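Local coordinates for uncharacterized protein VP1736 (Vibrio parahaemolyticus, PDB 3LXQ) that is of unknown function but carries a sulfatase-family domain of the alkaline phosphatase clan, at residues P78-G83 with L350-G355; I344-T349 with R365-P370. One frame throughout, in Å; residues are numbered along the deposited sequence.

In the fold
Both contacts are built on helix 346-353 of the sulfatase-family domain, on the same side of the chain's centre, and their centres lie about 10 Å apart. Contact 2 sets residues 344-349 against the loop that leads from strand 358-360 to strand 377-382; contact 1 sets the helix's C-terminal end against the loop before strand 87-93. The segments alternate along the chain. The two loops meet at Thr-80 OG1 and Thr-368 OG1 (2.5 Å, a probable hydrogen bond), and the helix reaches the 365-370 loop through Ser-352 OG, 2.6 Å from Asp-366 OD2, likewise probable. Leu-353 CG packs on Thr-368 CG2 at 3.6 Å, so a polar cluster and an apolar touch join the contacts.

Contact 1. Residues P78-G83 with L350-G355; sequences PATYQG and LLSLIG
A Schellman motif ends helix 346-353 of this sulfatase-family, alkaline phosphatase-like fold, and residues 78-83, in the loop between strands 75-77 and 87-93, lie against that helix end. Gly-355 makes the motif with a positive phi of 86°, in a conformation where a side chain would be jammed against the preceding carbonyl oxygen.

Ser-352 carries the polar part. Its OG stands anti to the backbone N (chi1 -166°) and accepts the N-H of Thr-80 at 2.8 Å from Thr-80 N to Ser-352 OG, nearly straight at 164°. Thr-80 turns OG1 to the same place, beside its own backbone N, and Thr-80 OG1 comes within 3.2 Å of Ser-352 OG. Both hydroxyls also bond to the 365-370 loop: Thr-80 OG1 to Thr-368, Ser-352 OG to Asp-366 and Thr-368. The serine hydroxyl, buried, is therefore gripped from several directions, which probably fixes its rotation.

One residue on, Tyr-81 N donates to Ser-352 O at 3.0 Å, coming from above the carbonyl plane. The methyl of Ala-79 points into the helix end, with Ala-79 CB 3.4 Å from Ser-352 O. Tyr-81 places CG anti to its backbone N, so that Tyr-81 CB lies 3.2 Å from Leu-353 O while the ring turns its edge to Gly-355 N, near the ring plane. Gly-83 N covers one ring face, over its centre. On the exposed side of the loop, Gln-82 NE2 ties back to Ala-79 O at 2.8 Å. Tyr-81 O is buried by the contact with no conventional hydrogen-bond partner in the model; the CA of Gly-355 approaches this Tyr-81 O at 3.2 Å, as a CA-H...O contact.

Contact 2. Residues I344-T349 with R365-P370; sequences IDMPPT and RDLTKP
Asp-345, in a short 3-10 segment, and Thr-349, four residues on in helix 346-353, grip the backbone of the 365-370 loop tightly. Arg-365 N donates to Asp-345 OD1 at 2.9 Å and 164°, from above the carboxylate plane, and Leu-367 N donates to Thr-349 OG1 at 2.9 Å, equally straight. Thr-349 holds OG1 beside its own N (chi1 -56°), which also brings Thr-349 OG1 within 2.7 Å of Asp-345 O. Next to this polar pair, selenomethionine Met-346 bends its chain so that Met-346 CE meets Leu-367 CD1 at 3.6 Å. In the same buried part, Asp-345 and Arg-365 run alongside each other, their planar groups 18° apart, and one water accepts from Arg-365 NH1 and donates to Asp-345 OD2. Asn-342 N and Arg-377 also hold the carboxylate, while Asp-375 O, Ser-60 O and Ser-61 O hold the guanidinium.

The looser side is at partly exposed Thr-368 and Lys-369, where Thr-368 CG2 only brushes Thr-349 CG2 at 4.1 Å. There Thr-368 N donates to Asp-366 OD1 at 3.0 Å, an Asx turn within a type I beta turn from Asp-366 to Lys-369. On the helix side, Met-346 rests on strands 121-127 and 298-304, and Trp-121 of strand 121-127 touches both Thr-349 and Thr-368.

Contact 1. Residues P78-G83 with L350-G355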
ATOM      1  N   PRO A  78      15.171  13.654   4.607  1.00 43.29           N
ATOM      2  CA  PRO A  78      14.576  14.424   5.703  1.00 44.96           C
ATOM      3  C   PRO A  78      13.084  14.672   5.462  1.00 43.32           C
ATOM      4  O   PRO A  78      12.655  14.890   4.325  1.00 41.39           O
ATOM      5  CB  PRO A  78      15.373  15.745   5.715  1.00 47.53           C
ATOM      6  CG  PRO A  78      16.224  15.747   4.461  1.00 47.13           C
ATOM      7  CD  PRO A  78      15.937  14.499   3.668  1.00 43.54           C
ATOM      8  N   ALA A  79      12.307  14.609   6.533  1.00 44.00           N
ATOM      9  CA  ALA A  79      10.873  14.822   6.453  1.00 43.14           C
ATOM     10  C   ALA A  79      10.542  16.249   6.028  1.00 44.35           C
ATOM     11  O   ALA A  79      11.215  17.197   6.438  1.00 46.41           O
ATOM     12  CB  ALA A  79      10.221  14.504   7.792  1.00 44.06           C
ATOM     13  N   THR A  80       9.504  16.378   5.203  1.00 43.09           N
ATOM     14  CA  THR A  80       8.951  17.667   4.808  1.00 44.17           C
ATOM     15  C   THR A  80       8.358  18.366   6.019  1.00 46.91           C
ATOM     16  O   THR A  80       8.736  19.492   6.332  1.00 49.50           O
ATOM     17  CB  THR A  80       7.907  17.496   3.699  1.00 41.71           C
ATOM     18  OG1 THR A  80       8.570  17.039   2.517  1.00 40.01           O
ATOM     19  CG2 THR A  80       7.190  18.795   3.395  1.00 43.43           C
ATOM     20  N   TYR A  81       7.458  17.690   6.721  1.00 47.22           N
ATOM     21  CA  TYR A  81       6.893  18.249   7.943  1.00 50.71           C
ATOM     22  C   TYR A  81       7.949  18.258   9.046  1.00 53.26           C
ATOM     23  O   TYR A  81       8.676  17.282   9.224  1.00 52.75           O
ATOM     24  CB  TYR A  81       5.646  17.470   8.374  1.00 50.00           C
ATOM     25  CG  TYR A  81       4.993  18.027   9.619  1.00 53.59           C
ATOM     26  CD1 TYR A  81       4.345  19.270   9.591  1.00 55.27           C
ATOM     27  CD2 TYR A  81       5.037  17.326  10.829  1.00 54.80           C
ATOM     28  CE1 TYR A  81       3.750  19.793  10.729  1.00 58.31           C
ATOM     29  CE2 TYR A  81       4.446  17.842  11.971  1.00 58.41           C
ATOM     30  CZ  TYR A  81       3.804  19.078  11.914  1.00 60.27           C
ATOM     31  OH  TYR A  81       3.214  19.602  13.044  1.00 63.36           O
ATOM     32  N   GLN A  82       8.042  19.368   9.772  1.00 56.80           N
ATOM     33  CA  GLN A  82       9.096  19.540  10.775  1.00 60.24           C
ATOM     34  C   GLN A  82       8.594  19.907  12.184  1.00 63.24           C
ATOM     35  O   GLN A  82       9.400  20.158  13.078  1.00 66.16           O
ATOM     36  CB  GLN A  82      10.163  20.546  10.289  1.00 62.14           C
ATOM     37  CG  GLN A  82      11.105  19.988   9.192  1.00 61.15           C
ATOM     38  CD  GLN A  82      12.065  18.920   9.715  1.00 62.90           C
ATOM     39  OE1 GLN A  82      12.689  19.092  10.765  1.00 67.60           O
ATOM     40  NE2 GLN A  82      12.192  17.820   8.979  1.00 59.74           N
ATOM     41  N   GLY A  83       7.275  19.911  12.381  1.00 62.79           N
ATOM     42  CA  GLY A  83       6.686  20.134  13.710  1.00 65.17           C
ATOM     43  C   GLY A  83       6.693  18.849  14.530  1.00 64.71           C
ATOM     44  O   GLY A  83       7.273  17.847  14.108  1.00 62.66           O
ATOM     45  N   LEU A 350       4.544   9.103   3.846  1.00 36.12           N
ATOM     46  CA  LEU A 350       3.885   9.237   5.146  1.00 37.72           C
ATOM     47  C   LEU A 350       4.859   9.621   6.258  1.00 38.89           C
ATOM     48  O   LEU A 350       4.542  10.493   7.086  1.00 41.43           O
ATOM     49  CB  LEU A 350       3.115   7.957   5.500  1.00 36.99           C
ATOM     50  CG  LEU A 350       1.953   7.588   4.559  1.00 36.27           C
ATOM     51  CD1 LEU A 350       1.618   6.104   4.652  1.00 34.03           C
ATOM     52  CD2 LEU A 350       0.718   8.450   4.804  1.00 36.84           C
ATOM     53  N   LEU A 351       6.041   8.997   6.272  1.00 38.08           N
ATOM     54  CA  LEU A 351       7.093   9.370   7.230  1.00 39.23           C
ATOM     55  C   LEU A 351       7.445  10.851   7.128  1.00 40.89           C
ATOM     56  O   LEU A 351       7.689  11.530   8.139  1.00 42.25           O
ATOM     57  CB  LEU A 351       8.363   8.545   7.016  1.00 37.93           C
ATOM     58  CG  LEU A 351       8.380   7.069   7.410  1.00 37.50           C
ATOM     59  CD1 LEU A 351       9.786   6.540   7.218  1.00 37.28           C
ATOM     60  CD2 LEU A 351       7.896   6.828   8.852  1.00 40.16           C
ATOM     61  N   SER A 352       7.468  11.339   5.895  1.00 40.43           N
ATOM     62  CA  SER A 352       7.807  12.717   5.618  1.00 42.13           C
ATOM     63  C   SER A 352       6.713  13.623   6.150  1.00 44.19           C
ATOM     64  O   SER A 352       7.006  14.689   6.704  1.00 46.26           O
ATOM     65  CB  SER A 352       8.017  12.915   4.113  1.00 40.82           C
ATOM     66  OG  SER A 352       8.645  14.157   3.819  1.00 42.90           O
ATOM     67  N   LEU A 353       5.458  13.195   6.000  1.00 44.14           N
ATOM     68  CA  LEU A 353       4.306  13.972   6.484  1.00 46.36           C
ATOM     69  C   LEU A 353       4.187  14.021   8.003  1.00 48.21           C
ATOM     70  O   LEU A 353       3.681  15.005   8.566  1.00 50.53           O
ATOM     71  CB  LEU A 353       3.000  13.445   5.885  1.00 45.43           C
ATOM     72  CG  LEU A 353       2.704  13.870   4.447  1.00 44.85           C
ATOM     73  CD1 LEU A 353       1.646  12.975   3.810  1.00 44.42           C
ATOM     74  CD2 LEU A 353       2.288  15.340   4.408  1.00 47.48           C
ATOM     75  N   ILE A 354       4.639  12.962   8.670  1.00 47.81           N
ATOM     76  CA  ILE A 354       4.491  12.876  10.133  1.00 49.27           C
ATOM     77  C   ILE A 354       5.684  13.459  10.899  1.00 50.19           C
ATOM     78  O   ILE A 354       5.700  13.456  12.136  1.00 51.33           O
ATOM     79  CB  ILE A 354       4.154  11.435  10.626  1.00 48.11           C
ATOM     80  CG1 ILE A 354       5.299  10.457  10.347  1.00 45.68           C
ATOM     81  CG2 ILE A 354       2.822  10.961  10.030  1.00 47.96           C
ATOM     82  CD1 ILE A 354       5.145   9.107  11.038  1.00 44.01           C
ATOM     83  N   GLY A 355       6.677  13.933  10.156  1.00 49.14           N
ATOM     84  CA  GLY A 355       7.858  14.556  10.747  1.00 50.18           C
ATOM     85  C   GLY A 355       8.973  13.611  11.154  1.00 49.13           C
ATOM     86  O   GLY A 355       9.761  13.933  12.034  1.00 49.60           O
TER

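Contact 2. Residues I344-T349 with R365-P370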
ATOM      1  N   ILE A 344       4.084   1.379  -2.645  1.00 26.54           N
ATOM      2  CA  ILE A 344       5.417   1.426  -2.015  1.00 26.39           C
ATOM      3  C   ILE A 344       5.991   2.861  -1.872  1.00 27.10           C
ATOM      4  O   ILE A 344       6.968   3.067  -1.135  1.00 27.67           O
ATOM      5  CB  ILE A 344       6.457   0.517  -2.722  1.00 26.02           C
ATOM      6  CG1 ILE A 344       6.724   0.991  -4.151  1.00 25.35           C
ATOM      7  CG2 ILE A 344       6.027  -0.959  -2.708  1.00 25.69           C
ATOM      8  CD1 ILE A 344       8.023   0.498  -4.711  1.00 25.03           C
ATOM      9  N   ASP A 345       5.383   3.841  -2.539  1.00 27.67           N
ATOM     10  CA  ASP A 345       5.746   5.256  -2.346  1.00 28.60           C
ATOM     11  C   ASP A 345       5.061   5.843  -1.116  1.00 29.64           C
ATOM     12  O   ASP A 345       5.424   6.926  -0.641  1.00 30.59           O
ATOM     13  CB  ASP A 345       5.387   6.107  -3.576  1.00 28.99           C
ATOM     14  CG  ASP A 345       6.026   5.592  -4.860  1.00 28.18           C
ATOM     15  OD1 ASP A 345       7.172   5.129  -4.801  1.00 27.57           O
ATOM     16  OD2 ASP A 345       5.383   5.655  -5.932  1.00 28.26           O
HETATM   17  N   MSE A 346       4.073   5.131  -0.596  1.00 29.83           N
HETATM   18  CA  MSE A 346       3.331   5.658   0.526  1.00 31.58           C
HETATM   19  C   MSE A 346       4.151   5.713   1.827  1.00 32.02           C
HETATM   20  O   MSE A 346       4.157   6.749   2.482  1.00 33.39           O
HETATM   21  CB  MSE A 346       1.982   4.966   0.685  1.00 32.10           C
HETATM   22  CG  MSE A 346       1.037   5.232  -0.478  1.00 33.37           C
HETATM   23 SE   MSE A 346       0.500   7.123  -0.629  1.00 43.96          SE
HETATM   24  CE  MSE A 346       1.889   7.783  -1.866  1.00 37.75           C
ATOM     25  N   PRO A 347       4.890   4.634   2.166  1.00 31.08           N
ATOM     26  CA  PRO A 347       5.609   4.778   3.439  1.00 31.98           C
ATOM     27  C   PRO A 347       6.621   5.929   3.482  1.00 32.14           C
ATOM     28  O   PRO A 347       6.633   6.625   4.480  1.00 33.34           O
ATOM     29  CB  PRO A 347       6.303   3.428   3.650  1.00 30.76           C
ATOM     30  CG  PRO A 347       5.765   2.511   2.621  1.00 29.63           C
ATOM     31  CD  PRO A 347       4.891   3.247   1.664  1.00 29.86           C
ATOM     32  N   PRO A 348       7.473   6.111   2.432  1.00 31.32           N
ATOM     33  CA  PRO A 348       8.352   7.308   2.431  1.00 32.11           C
ATOM     34  C   PRO A 348       7.586   8.637   2.472  1.00 33.53           C
ATOM     35  O   PRO A 348       8.002   9.578   3.161  1.00 34.33           O
ATOM     36  CB  PRO A 348       9.156   7.189   1.115  1.00 30.77           C
ATOM     37  CG  PRO A 348       8.715   5.899   0.458  1.00 30.33           C
ATOM     38  CD  PRO A 348       7.864   5.134   1.396  1.00 29.67           C
ATOM     39  N   THR A 349       6.473   8.710   1.744  1.00 33.42           N
ATOM     40  CA  THR A 349       5.605   9.892   1.793  1.00 34.42           C
ATOM     41  C   THR A 349       5.037  10.155   3.196  1.00 36.15           C
ATOM     42  O   THR A 349       5.066  11.299   3.687  1.00 38.12           O
ATOM     43  CB  THR A 349       4.461   9.793   0.764  1.00 34.09           C
ATOM     44  OG1 THR A 349       5.007   9.591  -0.549  1.00 33.11           O
ATOM     45  CG2 THR A 349       3.588  11.048   0.775  1.00 35.64           C
ATOM     46  N   ARG A 365       9.147   6.796  -3.437  1.00 24.83           N
ATOM     47  CA  ARG A 365       9.297   8.247  -3.521  1.00 25.20           C
ATOM     48  C   ARG A 365       8.592   8.942  -2.358  1.00 26.05           C
ATOM     49  O   ARG A 365       7.520   8.511  -1.917  1.00 25.68           O
ATOM     50  CB  ARG A 365       8.708   8.757  -4.835  1.00 24.70           C
ATOM     51  CG  ARG A 365       9.562   8.515  -6.074  1.00 25.82           C
ATOM     52  CD  ARG A 365       9.534   7.063  -6.582  1.00 24.43           C
ATOM     53  NE  ARG A 365      10.301   6.948  -7.827  1.00 23.86           N
ATOM     54  CZ  ARG A 365       9.817   7.236  -9.039  1.00 24.70           C
ATOM     55  NH1 ARG A 365       8.550   7.615  -9.185  1.00 22.17           N
ATOM     56  NH2 ARG A 365      10.602   7.134 -10.118  1.00 26.04           N
ATOM     57  N   ASP A 366       9.221   9.997  -1.856  1.00 26.34           N
ATOM     58  CA  ASP A 366       8.587  10.913  -0.913  1.00 27.27           C
ATOM     59  C   ASP A 366       7.839  11.898  -1.778  1.00 27.18           C
ATOM     60  O   ASP A 366       8.428  12.798  -2.386  1.00 27.99           O
ATOM     61  CB  ASP A 366       9.642  11.617  -0.065  1.00 27.45           C
ATOM     62  CG  ASP A 366       9.059  12.693   0.865  1.00 29.45           C
ATOM     63  OD1 ASP A 366       7.848  13.008   0.793  1.00 29.75           O
ATOM     64  OD2 ASP A 366       9.837  13.239   1.684  1.00 29.11           O
ATOM     65  N   LEU A 367       6.533  11.729  -1.849  1.00 27.65           N
ATOM     66  CA  LEU A 367       5.751  12.489  -2.823  1.00 28.16           C
ATOM     67  C   LEU A 367       5.306  13.850  -2.290  1.00 29.39           C
ATOM     68  O   LEU A 367       4.573  14.571  -2.968  1.00 29.63           O
ATOM     69  CB  LEU A 367       4.576  11.659  -3.342  1.00 27.60           C
ATOM     70  CG  LEU A 367       5.013  10.440  -4.167  1.00 27.77           C
ATOM     71  CD1 LEU A 367       3.894   9.419  -4.310  1.00 25.34           C
ATOM     72  CD2 LEU A 367       5.597  10.842  -5.531  1.00 27.45           C
ATOM     73  N   THR A 368       5.765  14.196  -1.088  1.00 30.63           N
ATOM     74  CA  THR A 368       5.599  15.552  -0.577  1.00 32.97           C
ATOM     75  C   THR A 368       6.558  16.482  -1.322  1.00 33.00           C
ATOM     76  O   THR A 368       6.429  17.703  -1.254  1.00 33.97           O
ATOM     77  CB  THR A 368       5.882  15.677   0.942  1.00 34.01           C
ATOM     78  OG1 THR A 368       7.257  15.379   1.204  1.00 34.07           O
ATOM     79  CG2 THR A 368       4.965  14.774   1.773  1.00 35.73           C
ATOM     80  N   LYS A 369       7.507  15.878  -2.034  1.00 31.90           N
ATOM     81  CA  LYS A 369       8.530  16.593  -2.773  1.00 31.82           C
ATOM     82  C   LYS A 369       8.299  16.433  -4.272  1.00 31.70           C
ATOM     83  O   LYS A 369       7.626  15.479  -4.691  1.00 31.43           O
ATOM     84  CB  LYS A 369       9.922  16.089  -2.369  1.00 30.70           C
ATOM     85  CG  LYS A 369      10.222  16.369  -0.895  1.00 32.72           C
ATOM     86  CD  LYS A 369      11.503  15.719  -0.426  1.00 31.48           C
ATOM     87  CE  LYS A 369      11.838  16.228   0.967  1.00 34.69           C
ATOM     88  NZ  LYS A 369      12.789  15.335   1.661  1.00 35.60           N
ATOM     89  N   PRO A 370       8.865  17.362  -5.079  1.00 32.16           N
ATOM     90  CA  PRO A 370       8.661  17.364  -6.524  1.00 32.20           C
ATOM     91  C   PRO A 370       9.122  16.085  -7.180  1.00 30.69           C
ATOM     92  O   PRO A 370      10.071  15.447  -6.738  1.00 30.04           O
ATOM     93  CB  PRO A 370       9.538  18.536  -7.005  1.00 32.73           C
ATOM     94  CG  PRO A 370       9.635  19.437  -5.837  1.00 33.11           C
ATOM     95  CD  PRO A 370       9.717  18.498  -4.660  1.00 32.86           C
TER
HETATM   96  O   HOH W   1       6.099   7.847  -7.702  1.00 29.87           O